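Long-range contacts in 4-hydroxybenzoyl-CoA thioesterase (PDB 6FDG), which probably hydrolyses acyl-CoA thioesters, consistent with a hotdog-fold DHNA-CoA thioesterase of vitamin K2 metabolism: residues M1-T6 / G143-I148; Y70-K75 / F95-E100; R85-Y90 / S106-C111. All coordinates share one frame; numbering follows the deposited sequence.

How the contacts relate
The three contacts lie on one mixed beta-sheet of the hotdog fold. Contact 1 adds a short C-terminal strand to the N-terminal strand 2-9. Contact 2 joins the start of strand 73-83 to the turn after strand 88-95. Contact 3 pairs strand 88-95 with strand 101-113. Contacts 1 and 2 have centres about 20 Å apart but touch, since CG2 of I5 packs on CB of K75 at 4.0 Å. The centres of contacts 1 and 3 are about 18 Å apart, their nearest atoms about 8 Å. Contacts 2 and 3 have centres about 27 Å apart, on opposite sides of the chain's centre. Their segments alternate along the chain, and both lie inside the loop that contact 1 closes.

Contact 1: residues M1-T6 / G143-I148; sequences MIYSIT and GKIVEI
Y3 holds CG between its backbone N and carbonyl carbon (chi1 68°), and E147 holds CG anti to its backbone N (chi1 -173°). The two side chains meet on one face of the sheet. The CA of E147 stands over the centre of the Y3 ring, and its CB makes an off-centre CH-pi contact, 4.2 Å from the ring centroid. The ring and carboxylate planes are nearly parallel, 6° apart. CG2 of I145 approaches the ring edge at CE2. K77 adds a cation-pi contact to this ring. The tyrosine OH binds a water that also gives a weak bond to OE1 of E147. A second water accepts from N of I5 and lies 2.7 Å from OE2 of E147.

On the other face, CD1 of I2 lies 3.7 Å from CB of V146, the two side chains side by side. CG2 of I2 meets CG2 of I148 at 3.7 Å, where the two side chains cross at about a right angle.

The backbones run parallel. N of Y3 donates to O of V146 at 2.9 Å, and O of Y3 receives N of I148 at 2.9 Å. At the chain start, N of M1 donates to O of K144 at 2.7 Å.

Strand 2-9 carries the short strand 146-147 on one edge and strand 73-83 on the other. Helix 127-141 packs on I2, and helix 26-41 on S4 and I148.

Contact 2: residues Y70-K75 / F95-E100; sequences YPEKVK and FNEKGE
K75 and F95 form an antiparallel hydrogen-bonded pair, with N of F95 donating to O of K75 at 2.8 Å and N of K75 to O of F95 at 3.0 Å. Beyond it a type I turn from N96 to G99, with a G1 bulge at G99, closes the hairpin of strands 88-95 and 101-113. The bend at chi2 (91°) sets CD of E72; its OE2 receives N of E97 at 3.1 Å. This bond is almost straight and comes from the anti side of the carboxylate. The E97 chain is extended beyond CG, and its OE2 accepts N of K73 at 3.0 Å through the anti lone pair.

N96 bonds back to the turn and to E100. Its OD1 accepts N of E100 at 3.1 Å, from above the amide plane, and also weakly N of K98. Its ND2 donates to OE1 of E100, in the N96 amide plane. The lysine ends turn elsewhere, K73 to E9 and K75 to E7.

Two carboxylates therefore replace strand carbonyls as acceptors of backbone N-H groups. OE2 of E72 and OE2 of E97 are 4.8 Å apart. Their like charges probably repel, and the N-H donors would offset part of this.

Contact 3: residues R85-Y90 / S106-C111; sequences RLRSVY and STELIC
O of S88 accepts N of L109 at 2.8 Å and also takes a CA-H contact from E108. N of S88 donates back to O of L109 at 2.9 Å, which completes a hydrogen-bonded antiparallel pair. Y90 and T107 form the next: N of Y90 donates to O of T107 at 2.9 Å and N of T107 to O of Y90 at 3.0 Å. V89 and E108 lie between them as a non-hydrogen-bonded pair.

S88, Y90, T107 and L109 share one face of the sheet. The Y90 and L109 side chains cross at about a right angle, with CD1 of Y90 3.9 Å from CD2 of L109. O of T107 lies at the edge of the Y90 ring, near its plane. The Y90 OH is hydrogen-bonded to OH of Y133, and OG1 of T107 to OH of Y92. Helix 26-41 also packs on this face, through R34 and I38.

The R87 and E108 side chains extend alongside each other. A bend at chi3 (34°) places NE of R87, which makes a long salt bridge to OE2 of E108 at 3.8 Å. The same oxygen is 3.4 Å from CD of R87. The planes of the two charged groups are 64° apart. OE1 of E108 is hydrogen-bonded to OG1 of T58.

This is the ladder of a beta hairpin, in a sheet packed against helix 26-41, as is typical of the hotdog fold.

Contact 1: residues M1-T6 / G143-I148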
loop_
_atom_site.group_PDB
_atom_site.type_symbol
_atom_site.label_atom_id
_atom_site.label_comp_id
_atom_site.label_asym_id
_atom_site.label_seq_id
_atom_site.Cartn_x
_atom_site.Cartn_y
_atom_site.Cartn_z
ATOM N N MET A 1 -9.200 -30.689 8.603
ATOM C CA MET A 1 -8.330 -29.784 9.334
ATOM C C MET A 1 -9.147 -28.866 10.259
ATOM O O MET A 1 -10.380 -28.683 10.096
ATOM C CB MET A 1 -7.567 -28.897 8.385
ATOM C CG MET A 1 -6.771 -29.443 7.244
ATOM S SD MET A 1 -5.505 -30.528 7.888
ATOM C CE MET A 1 -4.900 -31.272 6.397
ATOM N N ILE A 2 -8.472 -28.350 11.276
ATOM C CA ILE A 2 -8.924 -27.293 12.115
ATOM C C ILE A 2 -8.764 -25.976 11.359
ATOM O O ILE A 2 -7.612 -25.690 10.910
ATOM C CB ILE A 2 -8.131 -27.238 13.432
ATOM C CG1 ILE A 2 -8.233 -28.521 14.319
ATOM C CG2 ILE A 2 -8.474 -26.003 14.216
ATOM C CD1 ILE A 2 -9.399 -29.332 14.154
ATOM N N TYR A 3 -9.761 -25.196 11.144
ATOM C CA TYR A 3 -9.659 -24.000 10.320
ATOM C C TYR A 3 -10.458 -22.882 10.799
ATOM O O TYR A 3 -11.423 -23.064 11.606
ATOM C CB TYR A 3 -10.035 -24.308 8.890
ATOM C CG TYR A 3 -11.551 -24.659 8.624
ATOM C CD1 TYR A 3 -12.467 -23.728 8.355
ATOM C CD2 TYR A 3 -12.001 -25.984 8.776
ATOM C CE1 TYR A 3 -13.887 -24.020 8.164
ATOM C CE2 TYR A 3 -13.365 -26.322 8.615
ATOM C CZ TYR A 3 -14.232 -25.305 8.369
ATOM O OH TYR A 3 -15.623 -25.550 8.125
ATOM N N SER A 4 -10.166 -21.623 10.454
ATOM C CA SER A 4 -10.938 -20.459 10.690
ATOM C C SER A 4 -11.524 -19.954 9.332
ATOM O O SER A 4 -10.994 -20.264 8.266
ATOM C CB SER A 4 -10.153 -19.349 11.393
ATOM O OG SER A 4 -9.042 -19.017 10.593
ATOM N N ILE A 5 -12.609 -19.158 9.444
ATOM C CA ILE A 5 -13.141 -18.384 8.328
ATOM C C ILE A 5 -13.168 -16.973 8.676
ATOM O O ILE A 5 -13.688 -16.559 9.743
ATOM C CB ILE A 5 -14.631 -18.832 7.954
ATOM C CG1 ILE A 5 -14.623 -20.276 7.570
ATOM C CG2 ILE A 5 -15.191 -17.867 6.855
ATOM C CD1 ILE A 5 -14.043 -20.626 6.281
ATOM N N THR A 6 -12.517 -16.125 7.839
ATOM C CA THR A 6 -12.479 -14.719 8.028
ATOM C C THR A 6 -13.163 -14.005 6.902
ATOM O O THR A 6 -12.805 -14.217 5.715
ATOM C CB THR A 6 -11.002 -14.248 8.077
ATOM O OG1 THR A 6 -10.249 -15.020 9.006
ATOM C CG2 THR A 6 -10.872 -12.767 8.398
ATOM N N GLY A 143 -7.371 -36.183 10.887
ATOM C CA GLY A 143 -8.376 -35.823 9.940
ATOM C C GLY A 143 -9.577 -35.222 10.540
ATOM O O GLY A 143 -10.620 -35.108 9.835
ATOM N N LYS A 144 -9.494 -34.668 11.729
ATOM C CA LYS A 144 -10.543 -33.862 12.289
ATOM C C LYS A 144 -10.862 -32.628 11.466
ATOM O O LYS A 144 -9.907 -32.035 10.875
ATOM C CB LYS A 144 -10.227 -33.349 13.690
ATOM C CG LYS A 144 -10.626 -34.147 14.897
ATOM C CD LYS A 144 -9.867 -35.407 14.910
ATOM C CE LYS A 144 -10.403 -36.287 16.047
ATOM N NZ LYS A 144 -9.539 -37.481 16.057
ATOM N N ILE A 145 -12.132 -32.267 11.312
ATOM C CA ILE A 145 -12.622 -31.157 10.568
ATOM C C ILE A 145 -13.402 -30.299 11.522
ATOM O O ILE A 145 -14.555 -30.643 12.005
ATOM C CB ILE A 145 -13.498 -31.523 9.336
ATOM C CG1 ILE A 145 -12.681 -32.454 8.459
ATOM C CG2 ILE A 145 -13.993 -30.235 8.664
ATOM C CD1 ILE A 145 -13.401 -33.105 7.287
ATOM N N VAL A 146 -12.957 -29.130 11.937
ATOM C CA VAL A 146 -13.603 -28.246 12.849
ATOM C C VAL A 146 -13.425 -26.764 12.480
ATOM O O VAL A 146 -12.179 -26.399 12.261
ATOM C CB VAL A 146 -12.983 -28.461 14.312
ATOM C CG1 VAL A 146 -13.615 -27.544 15.339
ATOM C CG2 VAL A 146 -13.037 -29.931 14.704
ATOM N N GLU A 147 -14.395 -25.904 12.480
ATOM C CA GLU A 147 -14.209 -24.483 12.374
ATOM C C GLU A 147 -14.055 -23.909 13.692
ATOM O O GLU A 147 -15.049 -23.967 14.544
ATOM C CB GLU A 147 -15.322 -23.768 11.653
ATOM C CG GLU A 147 -15.118 -22.290 11.348
ATOM C CD GLU A 147 -16.291 -21.355 10.993
ATOM O OE1 GLU A 147 -17.391 -21.831 10.843
ATOM O OE2 GLU A 147 -16.204 -20.083 10.979
ATOM N N ILE A 148 -12.930 -23.299 14.047
ATOM C CA ILE A 148 -12.805 -22.587 15.300
ATOM C C ILE A 148 -13.403 -21.268 15.204
ATOM O O ILE A 148 -13.403 -20.578 14.169
ATOM C CB ILE A 148 -11.319 -22.517 15.763
ATOM C CG1 ILE A 148 -10.418 -21.818 14.693
ATOM C CG2 ILE A 148 -10.848 -23.939 16.099
ATOM C CD1 ILE A 148 -8.999 -21.558 15.211
HETATM O O HOH W 1 -17.333 -23.396 7.737
HETATM O O HOH W 2 -14.026 -18.956 12.029
#

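Contact 2: residues Y70-K75 / F95-E100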
loop_
_atom_site.group_PDB
_atom_site.type_symbol
_atom_site.label_atom_id
_atom_site.label_comp_id
_atom_site.label_asym_id
_atom_site.label_seq_id
_atom_site.Cartn_x
_atom_site.Cartn_y
_atom_site.Cartn_z
ATOM N N TYR A 70 -13.745 -5.762 -7.649
ATOM C CA TYR A 70 -14.300 -4.911 -6.647
ATOM C C TYR A 70 -15.796 -4.354 -7.154
ATOM O O TYR A 70 -15.930 -4.095 -8.344
ATOM C CB TYR A 70 -13.385 -3.697 -6.541
ATOM C CG TYR A 70 -13.978 -2.643 -5.659
ATOM C CD1 TYR A 70 -13.833 -2.664 -4.308
ATOM C CD2 TYR A 70 -14.875 -1.663 -6.201
ATOM C CE1 TYR A 70 -14.479 -1.771 -3.493
ATOM C CE2 TYR A 70 -15.480 -0.738 -5.389
ATOM C CZ TYR A 70 -15.154 -0.785 -4.000
ATOM O OH TYR A 70 -15.813 0.099 -3.232
ATOM N N PRO A 71 -16.704 -4.185 -6.261
ATOM C CA PRO A 71 -16.766 -4.514 -4.870
ATOM C C PRO A 71 -16.858 -6.072 -4.639
ATOM O O PRO A 71 -17.364 -6.822 -5.530
ATOM C CB PRO A 71 -17.953 -3.773 -4.335
ATOM C CG PRO A 71 -18.862 -3.811 -5.485
ATOM C CD PRO A 71 -18.033 -3.704 -6.737
ATOM N N GLU A 72 -16.487 -6.568 -3.465
ATOM C CA GLU A 72 -16.663 -7.992 -3.144
ATOM C C GLU A 72 -16.481 -8.242 -1.707
ATOM O O GLU A 72 -15.473 -7.760 -1.102
ATOM C CB GLU A 72 -15.594 -8.846 -3.866
ATOM C CG GLU A 72 -15.827 -10.333 -4.032
ATOM C CD GLU A 72 -16.525 -10.741 -5.324
ATOM O OE1 GLU A 72 -16.645 -9.974 -6.243
ATOM O OE2 GLU A 72 -16.981 -11.859 -5.407
ATOM N N LYS A 73 -17.306 -9.088 -1.092
ATOM C CA LYS A 73 -17.104 -9.647 0.248
ATOM C C LYS A 73 -16.602 -11.034 0.071
ATOM O O LYS A 73 -17.185 -11.908 -0.658
ATOM C CB LYS A 73 -18.471 -9.763 0.922
ATOM C CG LYS A 73 -19.007 -8.382 0.969
ATOM C CD LYS A 73 -20.408 -8.278 1.560
ATOM C CE LYS A 73 -20.330 -7.727 2.967
ATOM N NZ LYS A 73 -20.467 -6.256 2.919
ATOM N N VAL A 74 -15.418 -11.351 0.545
ATOM C CA VAL A 74 -14.814 -12.675 0.427
ATOM C C VAL A 74 -14.695 -13.400 1.759
ATOM O O VAL A 74 -14.769 -12.748 2.832
ATOM C CB VAL A 74 -13.420 -12.587 -0.247
ATOM C CG1 VAL A 74 -13.410 -11.928 -1.587
ATOM C CG2 VAL A 74 -12.370 -11.938 0.677
ATOM N N LYS A 75 -14.516 -14.724 1.711
ATOM C CA LYS A 75 -14.283 -15.494 2.908
ATOM C C LYS A 75 -12.992 -16.207 2.728
ATOM O O LYS A 75 -12.679 -16.788 1.696
ATOM C CB LYS A 75 -15.411 -16.524 3.115
ATOM C CG LYS A 75 -16.768 -15.828 3.394
ATOM C CD LYS A 75 -17.957 -16.778 3.507
ATOM C CE LYS A 75 -19.204 -15.869 3.527
ATOM N NZ LYS A 75 -19.094 -14.752 4.553
ATOM N N PHE A 95 -12.698 -17.632 -1.007
ATOM C CA PHE A 95 -13.968 -17.792 -1.779
ATOM C C PHE A 95 -14.536 -16.465 -1.989
ATOM O O PHE A 95 -14.648 -15.573 -1.138
ATOM C CB PHE A 95 -14.884 -18.719 -0.949
ATOM C CG PHE A 95 -14.337 -20.092 -0.716
ATOM C CD1 PHE A 95 -14.540 -21.156 -1.638
ATOM C CD2 PHE A 95 -13.549 -20.364 0.418
ATOM C CE1 PHE A 95 -13.967 -22.426 -1.477
ATOM C CE2 PHE A 95 -12.997 -21.639 0.577
ATOM C CZ PHE A 95 -13.188 -22.657 -0.333
ATOM N N ASN A 96 -15.075 -16.305 -3.236
ATOM C CA ASN A 96 -15.778 -15.097 -3.584
ATOM C C ASN A 96 -17.221 -15.128 -3.078
ATOM O O ASN A 96 -17.663 -16.083 -2.518
ATOM C CB ASN A 96 -15.551 -14.753 -5.051
ATOM C CG ASN A 96 -16.377 -15.584 -6.032
ATOM O OD1 ASN A 96 -17.213 -16.385 -5.571
ATOM N ND2 ASN A 96 -15.972 -15.585 -7.265
ATOM N N GLU A 97 -17.976 -14.056 -3.418
ATOM C CA GLU A 97 -19.355 -13.893 -2.906
ATOM C C GLU A 97 -20.316 -14.957 -3.493
ATOM O O GLU A 97 -21.360 -15.394 -2.880
ATOM C CB GLU A 97 -19.811 -12.464 -3.328
ATOM C CG GLU A 97 -20.220 -11.665 -2.200
ATOM C CD GLU A 97 -20.685 -10.297 -2.633
ATOM O OE1 GLU A 97 -21.843 -10.134 -3.078
ATOM O OE2 GLU A 97 -19.910 -9.353 -2.490
ATOM N N LYS A 98 -19.939 -15.464 -4.640
ATOM C CA LYS A 98 -20.684 -16.566 -5.245
ATOM C C LYS A 98 -20.316 -17.935 -4.705
ATOM O O LYS A 98 -20.798 -18.976 -5.144
ATOM C CB LYS A 98 -20.537 -16.568 -6.708
ATOM C CG LYS A 98 -21.052 -15.325 -7.335
ATOM C CD LYS A 98 -21.032 -15.502 -8.860
ATOM C CE LYS A 98 -20.987 -14.203 -9.631
ATOM N NZ LYS A 98 -22.188 -13.338 -9.419
ATOM N N GLY A 99 -19.309 -17.971 -3.770
ATOM C CA GLY A 99 -18.895 -19.282 -3.231
ATOM C C GLY A 99 -17.834 -20.004 -4.054
ATOM O O GLY A 99 -17.513 -21.155 -3.750
ATOM N N GLU A 100 -17.318 -19.413 -5.072
ATOM C CA GLU A 100 -16.340 -20.018 -5.927
ATOM C C GLU A 100 -14.895 -19.841 -5.320
ATOM O O GLU A 100 -14.667 -18.783 -4.722
ATOM C CB GLU A 100 -16.313 -19.366 -7.293
ATOM C CG GLU A 100 -17.684 -19.423 -7.992
ATOM C CD GLU A 100 -17.966 -18.384 -9.051
ATOM O OE1 GLU A 100 -17.279 -17.372 -9.315
ATOM O OE2 GLU A 100 -19.067 -18.604 -9.735
#

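Contact 3: residues R85-Y90 / S106-C111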
loop_
_atom_site.group_PDB
_atom_site.type_symbol
_atom_site.label_atom_id
_atom_site.label_comp_id
_atom_site.label_asym_id
_atom_site.label_seq_id
_atom_site.Cartn_x
_atom_site.Cartn_y
_atom_site.Cartn_z
ATOM N N ARG A 85 8.206 -26.371 16.281
ATOM C CA ARG A 85 8.533 -25.284 17.237
ATOM C C ARG A 85 9.395 -24.183 16.581
ATOM O O ARG A 85 9.422 -23.079 17.168
ATOM C CB ARG A 85 9.407 -25.897 18.348
ATOM C CG ARG A 85 8.850 -27.113 19.090
ATOM C CD ARG A 85 9.939 -28.091 19.611
ATOM N NE ARG A 85 9.535 -29.036 20.540
ATOM C CZ ARG A 85 8.986 -30.214 20.272
ATOM N NH1 ARG A 85 8.751 -30.637 19.041
ATOM N NH2 ARG A 85 8.602 -30.971 21.285
ATOM N N LEU A 86 9.982 -24.377 15.428
ATOM C CA LEU A 86 10.731 -23.389 14.762
ATOM C C LEU A 86 9.991 -22.681 13.592
ATOM O O LEU A 86 10.422 -21.553 13.248
ATOM C CB LEU A 86 12.020 -23.939 14.261
ATOM C CG LEU A 86 13.082 -24.215 15.422
ATOM C CD1 LEU A 86 14.263 -24.935 14.827
ATOM C CD2 LEU A 86 13.534 -22.995 16.108
ATOM N N ARG A 87 8.989 -23.316 13.033
ATOM C CA ARG A 87 8.275 -22.715 11.867
ATOM C C ARG A 87 6.967 -23.300 11.666
ATOM O O ARG A 87 6.660 -24.488 11.945
ATOM C CB ARG A 87 9.064 -22.845 10.615
ATOM C CG ARG A 87 9.255 -24.216 10.075
ATOM C CD ARG A 87 10.402 -24.335 9.030
ATOM N NE ARG A 87 11.490 -23.400 9.385
ATOM C CZ ARG A 87 12.574 -23.652 10.141
ATOM N NH1 ARG A 87 12.905 -24.911 10.564
ATOM N NH2 ARG A 87 13.354 -22.605 10.450
ATOM N N SER A 88 6.061 -22.475 11.175
ATOM C CA SER A 88 4.685 -22.913 10.877
ATOM C C SER A 88 4.375 -22.629 9.397
ATOM O O SER A 88 4.834 -21.523 8.904
ATOM C CB SER A 88 3.663 -22.209 11.639
ATOM O OG SER A 88 3.708 -22.514 13.076
ATOM N N VAL A 89 3.656 -23.477 8.718
ATOM C CA VAL A 89 3.160 -23.194 7.348
ATOM C C VAL A 89 1.648 -23.128 7.432
ATOM O O VAL A 89 0.986 -24.104 7.818
ATOM C CB VAL A 89 3.584 -24.248 6.347
ATOM C CG1 VAL A 89 3.057 -23.899 4.945
ATOM C CG2 VAL A 89 5.113 -24.345 6.316
ATOM N N TYR A 90 1.079 -21.968 7.147
ATOM C CA TYR A 90 -0.365 -21.741 7.043
ATOM C C TYR A 90 -0.749 -21.896 5.611
ATOM O O TYR A 90 -0.017 -21.450 4.684
ATOM C CB TYR A 90 -0.746 -20.362 7.521
ATOM C CG TYR A 90 -0.486 -20.035 8.956
ATOM C CD1 TYR A 90 0.768 -19.801 9.451
ATOM C CD2 TYR A 90 -1.554 -20.063 9.866
ATOM C CE1 TYR A 90 0.972 -19.530 10.817
ATOM C CE2 TYR A 90 -1.356 -19.768 11.243
ATOM C CZ TYR A 90 -0.117 -19.552 11.623
ATOM O OH TYR A 90 0.118 -19.254 13.017
ATOM N N SER A 106 -0.117 -19.976 0.597
ATOM C CA SER A 106 0.505 -20.394 1.818
ATOM C C SER A 106 1.494 -19.371 2.286
ATOM O O SER A 106 2.020 -18.547 1.502
ATOM C CB SER A 106 1.202 -21.729 1.697
ATOM O OG SER A 106 2.222 -21.724 0.736
ATOM N N THR A 107 1.769 -19.342 3.577
ATOM C CA THR A 107 2.824 -18.545 4.204
ATOM C C THR A 107 3.591 -19.335 5.221
ATOM O O THR A 107 2.925 -19.947 6.154
ATOM C CB THR A 107 2.321 -17.304 4.892
ATOM O OG1 THR A 107 1.349 -17.692 5.914
ATOM C CG2 THR A 107 1.678 -16.275 3.935
ATOM N N GLU A 108 4.915 -19.332 5.174
ATOM C CA GLU A 108 5.760 -19.875 6.277
ATOM C C GLU A 108 6.092 -18.741 7.165
ATOM O O GLU A 108 6.488 -17.643 6.731
ATOM C CB GLU A 108 6.979 -20.508 5.648
ATOM C CG GLU A 108 7.923 -21.137 6.757
ATOM C CD GLU A 108 9.161 -21.648 6.086
ATOM O OE1 GLU A 108 9.854 -20.817 5.468
ATOM O OE2 GLU A 108 9.443 -22.825 6.195
ATOM N N LEU A 109 6.006 -18.981 8.500
ATOM C CA LEU A 109 6.238 -18.010 9.579
ATOM C C LEU A 109 7.296 -18.612 10.513
ATOM O O LEU A 109 7.265 -19.835 10.767
ATOM C CB LEU A 109 5.029 -17.691 10.380
ATOM C CG LEU A 109 3.929 -16.817 9.857
ATOM C CD1 LEU A 109 4.333 -15.436 9.964
ATOM C CD2 LEU A 109 3.400 -17.120 8.499
ATOM N N ILE A 110 8.142 -17.785 11.023
ATOM C CA ILE A 110 9.128 -18.112 12.118
ATOM C C ILE A 110 8.856 -17.115 13.223
ATOM O O ILE A 110 8.164 -16.129 13.068
ATOM C CB ILE A 110 10.608 -18.143 11.656
ATOM C CG1 ILE A 110 11.047 -16.763 11.142
ATOM C CG2 ILE A 110 10.769 -19.182 10.610
ATOM C CD1 ILE A 110 12.513 -16.540 10.836
ATOM N N CYS A 111 9.497 -17.323 14.399
ATOM C CA CYS A 111 9.486 -16.328 15.456
ATOM C C CYS A 111 10.923 -15.965 15.804
ATOM O O CYS A 111 11.768 -16.858 15.857
ATOM C CB CYS A 111 8.821 -16.937 16.705
ATOM S SG CYS A 111 7.031 -17.212 16.572
HETATM O O HOH W 3 11.663 -19.647 14.709
#